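Local coordinates for Lmo2470 protein (Listeria monocytogenes EGD-e, PDB 5HL3) that is a calcium-binding internalin with leucine-rich repeats that interacts with afadin and facilitates crossing of basement membranes, at residues I15-D20 / D38-D43; D21-D26 / M63-R68; T87-I92 / K99-A104; D161-F166 / L175-N180. All blocks are in the same frame, centred on the assembly; numbering follows the deposited sequence.

Contact 1: I15-D20 / D38-D43; sequences IDVFPD and DVIDQD. With CA (calcium ion), chain C.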
# COMPACT_ATOMS: atom_id res chain seq x y z
N ILE A 15 19.51 35.87 5.29
CA ILE A 15 20.49 35.32 4.35
C ILE A 15 21.83 34.98 5.01
O ILE A 15 22.57 34.16 4.48
CB ILE A 15 20.66 36.28 3.14
CG1 ILE A 15 21.45 35.65 1.98
CG2 ILE A 15 21.28 37.61 3.56
CD1 ILE A 15 20.87 34.40 1.38
N ASP A 16 22.13 35.60 6.15
CA ASP A 16 23.34 35.26 6.89
C ASP A 16 23.13 34.02 7.77
O ASP A 16 24.03 33.17 7.89
CB ASP A 16 23.82 36.45 7.71
CG ASP A 16 24.24 37.65 6.84
OD1 ASP A 16 24.64 37.48 5.67
OD2 ASP A 16 24.20 38.72 7.40
N VAL A 17 21.92 33.86 8.33
CA VAL A 17 21.62 32.67 9.13
C VAL A 17 21.50 31.43 8.25
O VAL A 17 21.98 30.36 8.61
CB VAL A 17 20.28 32.87 9.89
CG1 VAL A 17 19.94 31.64 10.73
CG2 VAL A 17 20.31 34.13 10.77
N PHE A 18 20.93 31.61 7.07
CA PHE A 18 20.64 30.51 6.13
C PHE A 18 21.30 30.85 4.79
O PHE A 18 20.63 31.31 3.87
CB PHE A 18 19.13 30.39 5.97
CG PHE A 18 18.39 30.19 7.27
CD1 PHE A 18 18.46 28.99 7.97
CD2 PHE A 18 17.59 31.19 7.77
CE1 PHE A 18 17.75 28.81 9.16
CE2 PHE A 18 16.85 31.00 8.95
CZ PHE A 18 16.93 29.81 9.64
N PRO A 19 22.61 30.61 4.66
CA PRO A 19 23.38 31.10 3.50
C PRO A 19 23.23 30.21 2.26
O PRO A 19 24.17 29.57 1.80
CB PRO A 19 24.81 31.15 4.04
CG PRO A 19 24.84 30.05 5.02
CD PRO A 19 23.50 30.09 5.70
N ASP A 20 22.03 30.23 1.71
CA ASP A 20 21.69 29.49 0.50
C ASP A 20 20.48 30.19 -0.08
O ASP A 20 19.52 30.46 0.66
CB ASP A 20 21.36 28.03 0.80
CG ASP A 20 20.88 27.30 -0.44
OD1 ASP A 20 21.75 26.96 -1.29
OD2 ASP A 20 19.65 27.08 -0.60
N ASP A 38 16.04 40.80 5.44
CA ASP A 38 15.44 41.24 6.70
C ASP A 38 16.13 40.58 7.90
O ASP A 38 16.50 39.40 7.89
CB ASP A 38 13.95 40.92 6.76
CG ASP A 38 13.10 41.83 5.86
OD1 ASP A 38 13.46 42.98 5.62
OD2 ASP A 38 12.02 41.36 5.43
N VAL A 39 16.27 41.39 8.96
CA VAL A 39 16.92 40.96 10.20
C VAL A 39 15.89 40.25 11.09
O VAL A 39 14.79 40.75 11.31
CB VAL A 39 17.51 42.18 10.94
CG1 VAL A 39 18.00 41.79 12.32
CG2 VAL A 39 18.64 42.75 10.09
N ILE A 40 16.29 39.07 11.55
CA ILE A 40 15.47 38.26 12.46
C ILE A 40 16.17 38.06 13.79
O ILE A 40 17.39 38.12 13.89
CB ILE A 40 15.10 36.89 11.85
CG1 ILE A 40 16.34 36.09 11.44
CG2 ILE A 40 14.11 37.09 10.72
CD1 ILE A 40 16.05 34.61 11.26
N ASP A 41 15.36 37.80 14.82
CA ASP A 41 15.89 37.50 16.15
C ASP A 41 15.28 36.19 16.64
O ASP A 41 14.49 35.56 15.96
CB ASP A 41 15.69 38.67 17.11
CG ASP A 41 14.25 39.05 17.34
OD1 ASP A 41 13.33 38.24 17.11
OD2 ASP A 41 14.01 40.23 17.78
N GLN A 42 15.67 35.77 17.84
CA GLN A 42 15.20 34.48 18.35
C GLN A 42 13.67 34.46 18.52
O GLN A 42 13.03 33.43 18.30
CB GLN A 42 15.92 34.10 19.65
CG GLN A 42 15.64 32.68 20.10
CD GLN A 42 16.08 31.64 19.09
OE1 GLN A 42 17.22 31.68 18.62
NE2 GLN A 42 15.22 30.69 18.78
N ASP A 43 13.08 35.60 18.89
CA ASP A 43 11.61 35.67 19.00
C ASP A 43 10.95 35.35 17.66
O ASP A 43 9.89 34.70 17.63
CB ASP A 43 11.15 37.05 19.46
CG ASP A 43 11.10 37.22 20.98
OD1 ASP A 43 11.60 36.36 21.75
OD2 ASP A 43 10.51 38.24 21.44
CA CA C . 12.68 45.06 4.89
O HOH W 1 10.56 43.65 4.71
O HOH W 2 14.60 44.78 3.54
O HOH W 3 11.53 45.15 6.93
O HOH W 4 10.87 46.56 4.43

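Contact 2: D21-D26 / M63-R68; sequences DGLAKD and MQLLER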
# COMPACT_ATOMS: atom_id res chain seq x y z
N ASP A 21 20.49 30.47 -1.36
CA ASP A 21 19.41 31.29 -1.93
C ASP A 21 18.04 30.67 -1.75
O ASP A 21 17.11 31.34 -1.29
CB ASP A 21 19.69 31.62 -3.40
CG ASP A 21 20.90 32.59 -3.57
OD1 ASP A 21 21.34 33.26 -2.62
OD2 ASP A 21 21.40 32.69 -4.70
N GLY A 22 17.88 29.38 -2.07
CA GLY A 22 16.60 28.74 -1.97
C GLY A 22 16.15 28.58 -0.54
O GLY A 22 14.98 28.78 -0.23
N LEU A 23 17.06 28.16 0.35
CA LEU A 23 16.68 28.00 1.73
C LEU A 23 16.28 29.34 2.34
O LEU A 23 15.30 29.41 3.08
CB LEU A 23 17.81 27.38 2.56
CG LEU A 23 17.43 26.99 3.99
CD1 LEU A 23 16.42 25.86 3.95
CD2 LEU A 23 18.66 26.61 4.81
N ALA A 24 17.03 30.38 2.06
CA ALA A 24 16.70 31.70 2.61
C ALA A 24 15.36 32.21 2.12
O ALA A 24 14.60 32.78 2.88
CB ALA A 24 17.80 32.69 2.33
N LYS A 25 15.07 31.99 0.84
CA LYS A 25 13.77 32.37 0.27
C LYS A 25 12.64 31.66 1.02
O LYS A 25 11.67 32.29 1.44
CB LYS A 25 13.75 32.03 -1.23
CG LYS A 25 12.39 32.09 -1.91
CD LYS A 25 12.48 31.99 -3.43
CE LYS A 25 11.10 31.81 -4.08
NZ LYS A 25 10.50 30.45 -3.85
N ASP A 26 12.78 30.35 1.20
CA ASP A 26 11.74 29.58 1.89
C ASP A 26 11.66 29.98 3.36
O ASP A 26 10.56 30.07 3.91
CB ASP A 26 11.97 28.08 1.74
CG ASP A 26 11.67 27.58 0.33
OD1 ASP A 26 11.30 28.40 -0.56
OD2 ASP A 26 11.83 26.35 0.13
N MSE A 63 19.95 22.05 3.03
CA MSE A 63 18.95 21.80 4.06
C MSE A 63 19.61 21.65 5.41
O MSE A 63 19.02 21.99 6.44
CB MSE A 63 18.12 20.55 3.69
CG MSE A 63 16.83 20.44 4.53
SE MSE A 63 15.50 21.85 4.17
CE MSE A 63 14.48 20.92 2.78
N GLN A 64 20.83 21.12 5.45
CA GLN A 64 21.59 20.97 6.70
C GLN A 64 21.83 22.31 7.41
O GLN A 64 22.03 22.33 8.63
CB GLN A 64 22.94 20.34 6.38
CG GLN A 64 23.75 19.93 7.58
CD GLN A 64 23.40 18.56 8.06
OE1 GLN A 64 23.12 17.63 7.23
NE2 GLN A 64 23.48 18.36 9.36
N LEU A 65 21.80 23.42 6.67
CA LEU A 65 21.99 24.75 7.25
C LEU A 65 20.91 25.09 8.27
O LEU A 65 21.07 26.03 9.03
CB LEU A 65 22.05 25.84 6.18
CG LEU A 65 23.17 25.70 5.13
CD1 LEU A 65 22.88 26.62 3.95
CD2 LEU A 65 24.54 25.99 5.74
N LEU A 66 19.81 24.35 8.30
CA LEU A 66 18.81 24.55 9.34
C LEU A 66 19.36 24.34 10.74
O LEU A 66 18.80 24.88 11.72
CB LEU A 66 17.59 23.63 9.12
CG LEU A 66 16.68 23.93 7.96
CD1 LEU A 66 15.63 22.84 7.83
CD2 LEU A 66 15.99 25.28 8.09
N GLU A 67 20.49 23.65 10.87
CA GLU A 67 21.10 23.46 12.20
C GLU A 67 21.73 24.75 12.75
O GLU A 67 22.16 24.79 13.89
CB GLU A 67 22.12 22.34 12.18
CG GLU A 67 23.39 22.68 11.41
CD GLU A 67 24.24 21.48 11.06
OE1 GLU A 67 23.98 20.35 11.56
OE2 GLU A 67 25.19 21.64 10.27
N ARG A 68 21.75 25.81 11.94
CA ARG A 68 22.28 27.11 12.36
C ARG A 68 21.25 27.93 13.12
O ARG A 68 21.58 29.01 13.59
CB ARG A 68 22.76 27.90 11.15
CG ARG A 68 23.94 27.21 10.45
CD ARG A 68 24.11 27.69 9.02
NE ARG A 68 24.45 29.11 8.91
CZ ARG A 68 25.67 29.60 8.74
NH1 ARG A 68 26.73 28.80 8.74
NH2 ARG A 68 25.84 30.90 8.61

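Contact 3: T87-I92 / K99-A104; sequences TEFPDI and KTLFFA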
# COMPACT_ATOMS: atom_id res chain seq x y z
N THR A 87 17.66 14.54 -1.38
CA THR A 87 17.27 13.14 -1.26
C THR A 87 17.06 12.72 0.20
O THR A 87 16.74 11.56 0.45
CB THR A 87 18.29 12.20 -1.92
OG1 THR A 87 19.56 12.30 -1.26
CG2 THR A 87 18.49 12.53 -3.40
N GLU A 88 17.21 13.62 1.14
CA GLU A 88 17.06 13.28 2.55
C GLU A 88 16.82 14.52 3.38
O GLU A 88 17.49 15.56 3.17
CB GLU A 88 18.33 12.59 3.01
CG GLU A 88 18.40 12.21 4.46
CD GLU A 88 19.63 11.39 4.71
OE1 GLU A 88 20.59 11.98 5.24
OE2 GLU A 88 19.64 10.23 4.28
N PHE A 89 15.86 14.46 4.31
CA PHE A 89 15.74 15.53 5.31
C PHE A 89 16.73 15.17 6.42
O PHE A 89 16.69 14.07 6.93
CB PHE A 89 14.31 15.68 5.85
CG PHE A 89 14.17 16.88 6.72
CD1 PHE A 89 14.12 18.15 6.16
CD2 PHE A 89 14.18 16.77 8.09
CE1 PHE A 89 14.05 19.28 6.97
CE2 PHE A 89 14.12 17.89 8.89
CZ PHE A 89 14.06 19.14 8.32
N PRO A 90 17.64 16.08 6.76
CA PRO A 90 18.70 15.72 7.70
C PRO A 90 18.24 15.51 9.14
O PRO A 90 17.20 16.02 9.54
CB PRO A 90 19.66 16.89 7.59
CG PRO A 90 18.76 18.05 7.35
CD PRO A 90 17.72 17.50 6.38
N ASP A 91 19.03 14.74 9.89
CA ASP A 91 18.80 14.47 11.31
C ASP A 91 19.59 15.52 12.09
O ASP A 91 20.73 15.30 12.47
CB ASP A 91 19.31 13.03 11.60
CG ASP A 91 18.91 12.51 12.95
OD1 ASP A 91 18.10 13.14 13.67
OD2 ASP A 91 19.39 11.43 13.32
N ILE A 92 19.01 16.71 12.27
CA ILE A 92 19.68 17.83 12.92
C ILE A 92 19.16 17.99 14.34
O ILE A 92 18.10 17.42 14.68
CB ILE A 92 19.54 19.15 12.12
CG1 ILE A 92 18.06 19.52 11.91
CG2 ILE A 92 20.23 19.01 10.75
CD1 ILE A 92 17.84 20.90 11.35
N LYS A 99 7.22 16.54 15.16
CA LYS A 99 6.19 15.47 15.24
C LYS A 99 5.79 14.91 13.91
O LYS A 99 5.44 13.74 13.81
CB LYS A 99 4.95 16.02 15.95
CG LYS A 99 5.22 16.29 17.40
CD LYS A 99 4.11 16.96 18.13
CE LYS A 99 4.54 17.16 19.59
NZ LYS A 99 5.97 17.66 19.84
N THR A 100 5.83 15.72 12.87
CA THR A 100 5.40 15.24 11.56
C THR A 100 6.38 15.68 10.49
O THR A 100 6.81 16.84 10.44
CB THR A 100 3.99 15.71 11.19
OG1 THR A 100 3.95 17.14 11.20
CG2 THR A 100 2.97 15.16 12.18
N LEU A 101 6.73 14.75 9.63
CA LEU A 101 7.64 14.96 8.49
C LEU A 101 6.90 14.53 7.25
O LEU A 101 6.46 13.37 7.17
CB LEU A 101 8.92 14.18 8.69
CG LEU A 101 9.91 14.24 7.51
CD1 LEU A 101 10.38 15.66 7.22
CD2 LEU A 101 11.07 13.32 7.84
N PHE A 102 6.73 15.44 6.31
CA PHE A 102 5.97 15.19 5.07
C PHE A 102 6.76 15.60 3.84
O PHE A 102 7.18 16.75 3.74
CB PHE A 102 4.65 15.98 5.14
CG PHE A 102 3.77 15.84 3.92
CD1 PHE A 102 3.90 16.70 2.86
CD2 PHE A 102 2.79 14.85 3.86
CE1 PHE A 102 3.09 16.58 1.74
CE2 PHE A 102 1.98 14.74 2.73
CZ PHE A 102 2.16 15.59 1.67
N PHE A 103 6.93 14.66 2.92
CA PHE A 103 7.44 14.94 1.58
C PHE A 103 6.25 14.74 0.66
O PHE A 103 5.58 13.68 0.73
CB PHE A 103 8.53 13.98 1.13
CG PHE A 103 9.92 14.30 1.63
CD1 PHE A 103 10.79 15.08 0.88
CD2 PHE A 103 10.39 13.74 2.81
CE1 PHE A 103 12.08 15.36 1.32
CE2 PHE A 103 11.69 14.01 3.23
CZ PHE A 103 12.52 14.81 2.48
N ALA A 104 5.99 15.69 -0.23
CA ALA A 104 4.93 15.55 -1.20
C ALA A 104 5.21 14.44 -2.19
O ALA A 104 6.34 14.03 -2.38
CB ALA A 104 4.71 16.88 -1.95

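Contact 4: D161-F166 / L175-N180; sequences DELPNF and LDLSSN. With CA (calcium ion), chain E.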
# COMPACT_ATOMS: atom_id res chain seq x y z
N ASP A 161 12.92 -7.38 1.01
CA ASP A 161 14.23 -7.32 1.65
C ASP A 161 14.52 -5.94 2.29
O ASP A 161 15.48 -5.79 3.03
CB ASP A 161 15.35 -7.66 0.64
CG ASP A 161 15.39 -6.67 -0.53
OD1 ASP A 161 14.36 -6.48 -1.16
OD2 ASP A 161 16.44 -6.05 -0.83
N GLU A 162 13.67 -4.96 2.00
CA GLU A 162 13.85 -3.58 2.48
C GLU A 162 12.92 -3.23 3.63
O GLU A 162 12.96 -2.10 4.13
CB GLU A 162 13.59 -2.61 1.29
CG GLU A 162 14.64 -2.73 0.18
CD GLU A 162 14.29 -2.05 -1.14
OE1 GLU A 162 13.13 -1.61 -1.31
OE2 GLU A 162 15.20 -2.03 -2.02
N LEU A 163 12.12 -4.19 4.09
CA LEU A 163 11.08 -3.97 5.11
C LEU A 163 11.34 -4.83 6.35
O LEU A 163 11.14 -6.06 6.32
CB LEU A 163 9.71 -4.31 4.52
CG LEU A 163 8.51 -4.27 5.48
CD1 LEU A 163 8.31 -2.92 6.07
CD2 LEU A 163 7.28 -4.74 4.75
N PRO A 164 11.80 -4.22 7.44
CA PRO A 164 12.09 -5.02 8.64
C PRO A 164 10.86 -5.37 9.46
O PRO A 164 9.80 -4.80 9.28
CB PRO A 164 13.01 -4.12 9.45
CG PRO A 164 12.70 -2.77 9.04
CD PRO A 164 12.14 -2.81 7.63
N ASN A 165 11.01 -6.34 10.35
CA ASN A 165 9.98 -6.72 11.29
C ASN A 165 10.17 -5.81 12.49
O ASN A 165 10.80 -6.15 13.49
CB ASN A 165 10.12 -8.21 11.62
CG ASN A 165 8.88 -8.78 12.25
OD1 ASN A 165 8.18 -8.10 12.98
ND2 ASN A 165 8.60 -10.03 11.97
N PHE A 166 9.61 -4.60 12.37
CA PHE A 166 9.94 -3.48 13.29
C PHE A 166 9.96 -3.82 14.77
O PHE A 166 8.94 -4.23 15.32
CB PHE A 166 8.97 -2.32 13.10
CG PHE A 166 8.92 -1.78 11.70
CD1 PHE A 166 9.93 -0.97 11.22
CD2 PHE A 166 7.82 -2.03 10.89
CE1 PHE A 166 9.89 -0.44 9.94
CE2 PHE A 166 7.77 -1.49 9.59
CZ PHE A 166 8.81 -0.70 9.13
N LEU A 175 0.01 1.67 8.85
CA LEU A 175 1.14 1.36 7.97
C LEU A 175 0.59 1.23 6.56
O LEU A 175 -0.18 0.29 6.26
CB LEU A 175 1.82 0.06 8.42
CG LEU A 175 3.01 -0.43 7.64
CD1 LEU A 175 4.09 0.64 7.54
CD2 LEU A 175 3.58 -1.70 8.28
N ASP A 176 0.95 2.16 5.68
CA ASP A 176 0.54 2.16 4.28
C ASP A 176 1.74 1.81 3.43
O ASP A 176 2.65 2.63 3.28
CB ASP A 176 -0.07 3.50 3.86
CG ASP A 176 -0.49 3.55 2.39
OD1 ASP A 176 -0.41 2.53 1.67
OD2 ASP A 176 -0.90 4.66 1.96
N LEU A 177 1.75 0.60 2.87
CA LEU A 177 2.81 0.08 2.00
C LEU A 177 2.21 -0.27 0.62
O LEU A 177 2.77 -1.14 -0.10
CB LEU A 177 3.50 -1.12 2.63
CG LEU A 177 4.42 -0.78 3.80
CD1 LEU A 177 4.68 -2.01 4.65
CD2 LEU A 177 5.70 -0.14 3.29
N SER A 178 1.11 0.40 0.26
CA SER A 178 0.46 0.10 -1.00
C SER A 178 1.36 0.47 -2.18
O SER A 178 2.23 1.30 -2.06
CB SER A 178 -0.88 0.80 -1.11
OG SER A 178 -0.72 2.21 -0.99
N SER A 179 1.07 -0.10 -3.34
CA SER A 179 1.77 0.21 -4.58
C SER A 179 3.27 0.05 -4.48
O SER A 179 4.02 0.89 -4.99
CB SER A 179 1.41 1.64 -5.08
OG SER A 179 0.06 1.64 -5.53
N ASN A 180 3.71 -1.07 -3.93
CA ASN A 180 5.14 -1.42 -3.85
C ASN A 180 5.34 -2.75 -4.55
O ASN A 180 4.51 -3.16 -5.35
CB ASN A 180 5.63 -1.34 -2.40
CG ASN A 180 5.86 0.08 -1.94
OD1 ASN A 180 6.68 0.79 -2.53
ND2 ASN A 180 5.14 0.50 -0.92
CA CA E . 13.69 -0.54 -3.47
O HOH W 5 13.64 -2.70 -4.49
O HOH W 6 15.17 -0.11 -5.17
O HOH W 7 15.32 0.82 -2.29
O HOH W 8 12.96 1.67 -3.74

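Contact 1: I15-D20 / D38-D43
I40 supplies nearly half of the surface buried here, and it does so with the end of its side chain, which reaches into the angle between V17 and F18. Its CG1 lies between the backbone N and the carbonyl carbon (chi1 57°), and the extended second torsion carries CD1 forward as the leading atom. That one methyl meets both partners: V17 CG2 at 4.3 Å from I40 CD1, and F18 CE2 at 4.4 Å from the same I40 CD1, in an oblique approach to the ring. V17 works from a second side as well. While its CG2 turns to I40, its CG1 sits 3.5 Å above the plane of the F18 ring and over the ring centre, so one face of the phenyl group is covered by the residue just before it. All three side chains are buried, and the packing is entirely apolar. Just before the strand, D38 OD1 binds a calcium ion at 2.3 Å, and four waters complete the ligands seen around the metal. The contact belongs to the N-terminal cap of the internalin, a small domain whose sequence family is grouped with the EF-hands. Helix 14-17 lies against strand 39-40, which pairs antiparallel with strand 12-13, F18 also touches L23 and M27 of helix 21-30, and R68 binds the backbone carbonyls of D16 and V17.

Contact 2: D21-D26 / M63-R68
L23, on helix 21-30, points squarely at the 3-10 turn formed by residues 65-68, joining the helical N-terminal cap of this internalin to the first turns of its leucine-rich repeats. One side chain answers to three. With CG anti to the backbone N (chi1 -172°), its two methyls part: CD2 goes to L65 and CD1 to the pair formed by M63 and L66. The L23 CD2 to L65 CB approach is the closest, at 3.7 Å, and the two leucines cross obliquely. The selenomethionine at position 63 arrives differently. Its CB is directed away from the helix, but the chain bends at both its second and third torsions, and the selenium comes to 4.1 Å from L23 CD1, the two side chains standing at about a right angle. The CB of L66 is not aimed at the helix either, yet its end turns nearer, and L66 CD2 lies 4.2 Å from L23 CD1. F53 touches L23, M63 and L66 alike, which ties this cluster to strand 50-53, the first strand of the parallel sheet and one of its two edges. D26 is fixed to the residues following that strand through E54 N and T55 OG1. On the other flank of the turn, Q64 NE2 donates to E67 OE1 at 3.0 Å: the acceptor lies in the Q64 amide plane, whereas the donor stands well above the E67 carboxylate plane.

Contact 3: T87-I92 / K99-A104
Residues 87-92 run as an irregular, mostly extended chain past strand 100-103, nearest at F89 and L101, whose CA atoms are 8.7 Å apart, a spacing wide enough for side chains from both to meet between them. F89 is the centre of the contact. L101 CD1 lies 4.0 Å from F89 CG, meeting the ring obliquely, and the two side chains pass at a slant. F103 makes a different kind of approach. Its CG lies beside its own backbone N (chi1 -82°), and the far end of the ring is pushed toward the opposing chain, where F103 CZ comes to 3.9 Å from F89 CB. The same CZ is 3.8 Å from F89 N, which sits in the ring plane at its edge. P90 closes over part of F89, with P90 CD 3.6 Å above the F89 ring plane and offset toward its rim. Neighbouring layers continue the packing: V77 and I79 of strand 76-79 lie against F89, and M63 touches both F89 and P90. Hydrogen bonds with the hydroxyls of Y119 (F89 O) and Y122 (P90 O and I92 N) hold this backbone. Alternate residues of one strand thus face inward as L101 and F103, while the opposite wall supplies a phenylalanine, the layered interior of a leucine-rich repeat solenoid.

Contact 4: D161-F166 / L175-N180
Two inward leucines, L163 and L177, meet in the core of the leucine-rich repeat solenoid, where the irregular wall of one turn packs on the next strand and its LxLxxN signature, L175, L177 and N180. They reach toward each other tip to tip, L163 CD2 lying 3.8 Å from L177 CD1, one from the irregular wall and the other from just beyond strand 174-176. A second pair lies alongside: L175 CD2 stands 4.4 Å from F166 CE2, at the edge of the ring and near its plane. One face of that ring is approached by P164 O, offset toward the rim. The polar residues shape the turn that follows the strand. D176 OD1 accepts from S178 N, closing an Asx turn at 3.0 Å, and takes a second bond from S178 OG at 2.7 Å. At the outer end of the other segment E162, its chain extended beyond CG, grips a calcium ion with both carboxylate oxygens, E162 OE1 at 2.5 Å from the metal; L157 O and four waters are the remaining ligands. N180 is buried yet well provided for: its ND2 donates to L177 O at 3.0 Å, from above the carbonyl plane, and also to M153 O of the preceding turn, where M156 N and I158 N donate to its OD1. N202 ND2 of the next turn bonds L177 O in its place, the repeating asparagine ladder of leucine-rich repeat proteins.

Overall arrangement
The four contacts follow the elongated molecule from its N-terminal cap into the repeats. Contacts 1 and 2 alternate along the chain and touch, their centres 10 Å apart, so the cap is an interlocked unit in which helix 21-30 links the two. Contact 2 also packs against contact 3, with centres 14 Å apart, and passes the cap's hydrophobic interior on to the solenoid. Contacts 3 and 4 lie 18 Å apart, centre to centre, without touching, but both rest on the same parallel sheet, through strands 100-103 and 174-176. From contact 1 to contact 4 the centres span 40 Å: contacts 1 and 2 interlock, and contacts 3 and 4 follow in series, placing the cap at one end of the elongated solenoid.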